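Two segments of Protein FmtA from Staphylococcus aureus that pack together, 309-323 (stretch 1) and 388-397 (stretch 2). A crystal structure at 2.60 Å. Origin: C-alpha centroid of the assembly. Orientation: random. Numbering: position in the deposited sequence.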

# COMPACT_ATOMS: atom_id res chain seq x y z
N SER A 309 -24.15 -23.84 -17.62
CA SER A 309 -23.71 -25.02 -18.36
C SER A 309 -22.22 -24.95 -18.71
O SER A 309 -21.62 -23.88 -18.68
CB SER A 309 -24.51 -25.13 -19.65
OG SER A 309 -24.31 -23.97 -20.45
N PRO A 310 -21.61 -26.10 -19.06
CA PRO A 310 -20.19 -26.08 -19.44
C PRO A 310 -19.86 -25.17 -20.63
O PRO A 310 -18.81 -24.52 -20.63
CB PRO A 310 -19.90 -27.55 -19.76
CG PRO A 310 -20.91 -28.33 -18.99
CD PRO A 310 -22.14 -27.47 -18.96
N LYS A 311 -20.74 -25.12 -21.63
CA LYS A 311 -20.55 -24.24 -22.80
C LYS A 311 -20.53 -22.74 -22.47
O LYS A 311 -19.97 -21.95 -23.24
CB LYS A 311 -21.60 -24.53 -23.87
CG LYS A 311 -21.40 -25.87 -24.56
CD LYS A 311 -22.37 -26.01 -25.74
CE LYS A 311 -22.33 -27.40 -26.35
NZ LYS A 311 -20.95 -27.82 -26.72
N ILE A 312 -21.13 -22.35 -21.35
CA ILE A 312 -21.03 -20.98 -20.84
C ILE A 312 -19.84 -20.84 -19.88
O ILE A 312 -19.05 -19.91 -19.99
CB ILE A 312 -22.33 -20.53 -20.14
CG1 ILE A 312 -23.53 -20.56 -21.11
CG2 ILE A 312 -22.18 -19.13 -19.53
CD1 ILE A 312 -23.39 -19.66 -22.31
N THR A 313 -19.73 -21.78 -18.95
CA THR A 313 -18.73 -21.71 -17.89
C THR A 313 -17.29 -21.81 -18.40
O THR A 313 -16.43 -21.03 -17.98
CB THR A 313 -18.94 -22.81 -16.84
OG1 THR A 313 -20.25 -22.70 -16.27
CG2 THR A 313 -17.89 -22.72 -15.74
N ASN A 314 -17.02 -22.76 -19.29
CA ASN A 314 -15.65 -23.02 -19.72
C ASN A 314 -14.97 -21.79 -20.33
O ASN A 314 -13.89 -21.40 -19.88
CB ASN A 314 -15.56 -24.21 -20.67
CG ASN A 314 -15.94 -25.53 -20.01
OD1 ASN A 314 -15.94 -25.66 -18.78
ND2 ASN A 314 -16.27 -26.52 -20.84
N PRO A 315 -15.60 -21.15 -21.34
CA PRO A 315 -15.00 -19.94 -21.89
C PRO A 315 -14.93 -18.79 -20.89
O PRO A 315 -13.92 -18.09 -20.83
CB PRO A 315 -15.94 -19.56 -23.05
CG PRO A 315 -16.80 -20.75 -23.28
CD PRO A 315 -16.87 -21.49 -22.00
N LEU A 316 -15.99 -18.62 -20.10
CA LEU A 316 -16.01 -17.60 -19.06
C LEU A 316 -14.78 -17.74 -18.17
O LEU A 316 -14.12 -16.76 -17.87
CB LEU A 316 -17.29 -17.71 -18.23
CG LEU A 316 -17.39 -16.89 -16.94
CD1 LEU A 316 -17.22 -15.41 -17.24
CD2 LEU A 316 -18.72 -17.20 -16.25
N LEU A 317 -14.47 -18.98 -17.77
CA LEU A 317 -13.34 -19.25 -16.88
C LEU A 317 -11.99 -19.39 -17.58
O LEU A 317 -10.96 -19.16 -16.94
CB LEU A 317 -13.59 -20.53 -16.06
CG LEU A 317 -14.81 -20.58 -15.12
CD1 LEU A 317 -14.74 -21.85 -14.27
CD2 LEU A 317 -14.90 -19.35 -14.23
N HIS A 318 -11.95 -19.80 -18.85
CA HIS A 318 -10.67 -20.20 -19.48
C HIS A 318 -10.29 -19.59 -20.83
O HIS A 318 -9.13 -19.68 -21.23
CB HIS A 318 -10.63 -21.72 -19.60
CG HIS A 318 -10.85 -22.43 -18.30
ND1 HIS A 318 -10.14 -22.12 -17.16
CD2 HIS A 318 -11.68 -23.44 -17.96
CE1 HIS A 318 -10.52 -22.92 -16.18
NE2 HIS A 318 -11.45 -23.73 -16.64
N GLU A 319 -11.24 -18.98 -21.54
CA GLU A 319 -10.96 -18.44 -22.87
C GLU A 319 -10.39 -17.04 -22.74
O GLU A 319 -11.01 -16.19 -22.10
CB GLU A 319 -12.22 -18.40 -23.74
CG GLU A 319 -12.00 -17.84 -25.14
CD GLU A 319 -13.23 -17.95 -26.02
OE1 GLU A 319 -13.77 -19.05 -26.20
OE2 GLU A 319 -13.66 -16.91 -26.56
N PHE A 320 -9.23 -16.80 -23.33
CA PHE A 320 -8.67 -15.45 -23.41
C PHE A 320 -7.86 -15.24 -24.67
O PHE A 320 -7.25 -16.17 -25.18
CB PHE A 320 -7.86 -15.11 -22.15
CG PHE A 320 -6.50 -15.73 -22.10
CD1 PHE A 320 -6.35 -17.08 -21.87
CD2 PHE A 320 -5.36 -14.94 -22.21
CE1 PHE A 320 -5.08 -17.65 -21.78
CE2 PHE A 320 -4.10 -15.49 -22.13
CZ PHE A 320 -3.96 -16.85 -21.91
N GLY A 321 -7.88 -14.00 -25.17
CA GLY A 321 -7.22 -13.64 -26.42
C GLY A 321 -8.11 -13.91 -27.62
O GLY A 321 -7.62 -14.29 -28.68
N THR A 322 -9.41 -13.70 -27.44
CA THR A 322 -10.39 -13.93 -28.49
C THR A 322 -11.30 -12.72 -28.63
O THR A 322 -11.39 -11.90 -27.72
CB THR A 322 -11.27 -15.16 -28.17
OG1 THR A 322 -12.03 -14.90 -26.98
CG2 THR A 322 -10.40 -16.39 -27.95
N LYS A 323 -12.02 -12.65 -29.71
CA LYS A 323 -12.91 -11.55 -29.89
C LYS A 323 -13.83 -11.41 -28.69
O LYS A 323 -14.03 -10.33 -28.19
CB LYS A 323 -13.68 -11.73 -31.18
CG LYS A 323 -14.79 -10.74 -31.39
CD LYS A 323 -14.28 -9.46 -32.00
CE LYS A 323 -15.43 -8.58 -32.44
NZ LYS A 323 -16.23 -9.15 -33.55
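Stretch 2 (388-397) PYNTKGVIVQ

Stretch 2 is the C-terminal tail of the chain and lies along stretch 1 as an irregular, mostly extended segment with a type II turn from Thr-391 to Val-394. From Asn-390 by His-318 it advances to Gly-393 by Gly-321, then doubles back: Val-396 lies by Pro-315 and Gln-397 by Lys-311. The contact buries 765 Å² in all.

Stretch 1 opens with a helix, 310-318, with Ser-309 at its N-cap position. The helix is kinked at Pro-315, whose nitrogen has no hydrogen to give to the turn before. The NZ of Lys-311 is 4.6 Å from OXT of Gln-397, too far for a salt bridge. One turn on, Asn-314 points toward the tail, and its ND2 donates a hydrogen bond to O of Gln-397 at 2.9 Å. Pro-315 packs its CG 3.6 Å from the Val-396 O.

His-318 turns its ring edge toward the face of Tyr-389, with the planes at 83°. The ND1 of His-318 makes a weak hydrogen bond to OD1 of Asn-390, 2.8 Å long but bent. Water 1 joins the backbones here, donating to O of His-318 (2.6 Å) and O of Thr-391 (2.7 Å).

After the helix, Glu-319 reaches the tail with an extended side chain. Its OE1 accepts from N of Val-396 at 3.1 Å, while its OE2 accepts from OG1 of Thr-322 at 2.6 Å. Phe-320 lays one ring face against Lys-392, whose CA is 3.7 Å from the ring centroid. The backbone O of Phe-320 accepts a nearly straight hydrogen bond from N of Gly-393 at 2.7 Å. Gly-393 belongs to the type II turn, so this bond ties the turn to the loop after the helix.

At Gly-321 the backbones come close, CA to CA of Gly-393 4.5 Å. Thr-322 ends the contact, its CG2 3.8 Å from CD1 of Ile-395.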

# COMPACT_ATOMS: atom_id res chain seq x y z
N PRO A 388 1.10 -24.79 -17.47
CA PRO A 388 0.04 -24.35 -18.37
C PRO A 388 -1.35 -24.69 -17.86
O PRO A 388 -1.58 -25.80 -17.39
CB PRO A 388 0.33 -25.14 -19.65
CG PRO A 388 1.80 -25.38 -19.61
CD PRO A 388 2.09 -25.62 -18.16
N TYR A 389 -2.25 -23.73 -17.97
CA TYR A 389 -3.63 -23.90 -17.51
C TYR A 389 -4.62 -23.43 -18.58
O TYR A 389 -5.45 -24.20 -19.03
CB TYR A 389 -3.85 -23.16 -16.19
CG TYR A 389 -5.22 -23.36 -15.60
CD1 TYR A 389 -5.79 -24.63 -15.49
CD2 TYR A 389 -5.97 -22.27 -15.12
CE1 TYR A 389 -7.05 -24.81 -14.95
CE2 TYR A 389 -7.23 -22.45 -14.58
CZ TYR A 389 -7.76 -23.72 -14.50
OH TYR A 389 -8.99 -23.91 -13.95
N ASN A 390 -4.52 -22.16 -18.96
CA ASN A 390 -5.32 -21.60 -20.05
C ASN A 390 -4.41 -21.29 -21.22
O ASN A 390 -3.23 -21.00 -21.03
CB ASN A 390 -6.02 -20.30 -19.60
CG ASN A 390 -6.92 -20.51 -18.40
OD1 ASN A 390 -7.68 -21.48 -18.35
ND2 ASN A 390 -6.86 -19.59 -17.44
N THR A 391 -4.97 -21.34 -22.43
CA THR A 391 -4.21 -21.13 -23.65
C THR A 391 -4.72 -19.90 -24.39
O THR A 391 -5.87 -19.85 -24.80
CB THR A 391 -4.30 -22.35 -24.58
OG1 THR A 391 -3.90 -23.52 -23.86
CG2 THR A 391 -3.39 -22.18 -25.78
N LYS A 392 -3.84 -18.92 -24.53
CA LYS A 392 -4.15 -17.67 -25.22
C LYS A 392 -4.56 -17.93 -26.66
O LYS A 392 -3.86 -18.66 -27.37
CB LYS A 392 -2.92 -16.75 -25.19
CG LYS A 392 -3.14 -15.34 -25.71
CD LYS A 392 -1.85 -14.55 -25.63
CE LYS A 392 -2.09 -13.07 -25.90
NZ LYS A 392 -0.82 -12.29 -25.88
N GLY A 393 -5.69 -17.37 -27.09
CA GLY A 393 -6.14 -17.47 -28.48
C GLY A 393 -7.12 -18.60 -28.79
O GLY A 393 -7.93 -18.49 -29.70
N VAL A 394 -7.04 -19.69 -28.03
CA VAL A 394 -7.90 -20.85 -28.25
C VAL A 394 -9.36 -20.54 -27.93
O VAL A 394 -9.68 -19.95 -26.90
CB VAL A 394 -7.42 -22.06 -27.41
CG1 VAL A 394 -8.45 -23.18 -27.39
CG2 VAL A 394 -6.09 -22.57 -27.95
N ILE A 395 -10.24 -20.94 -28.84
CA ILE A 395 -11.69 -20.83 -28.67
C ILE A 395 -12.15 -22.02 -27.84
O ILE A 395 -12.25 -23.13 -28.33
CB ILE A 395 -12.40 -20.85 -30.05
CG1 ILE A 395 -11.94 -19.69 -30.94
CG2 ILE A 395 -13.91 -20.81 -29.88
CD1 ILE A 395 -12.41 -18.32 -30.50
N VAL A 396 -12.44 -21.78 -26.57
CA VAL A 396 -12.77 -22.86 -25.63
C VAL A 396 -14.21 -23.37 -25.82
O VAL A 396 -15.15 -22.58 -25.96
CB VAL A 396 -12.57 -22.38 -24.16
CG1 VAL A 396 -12.97 -23.47 -23.16
CG2 VAL A 396 -11.12 -21.95 -23.93
N GLN A 397 -14.35 -24.70 -25.82
CA GLN A 397 -15.64 -25.38 -25.91
C GLN A 397 -16.22 -25.75 -24.53
O GLN A 397 -15.57 -25.70 -23.48
CB GLN A 397 -15.50 -26.65 -26.76
CG GLN A 397 -14.77 -26.46 -28.08
CD GLN A 397 -15.43 -25.46 -29.02
OE1 GLN A 397 -15.46 -24.26 -28.76
NE2 GLN A 397 -15.96 -25.96 -30.14
OXT GLN A 397 -17.40 -26.12 -24.43
O HOH W 1 -8.03 -20.75 -23.36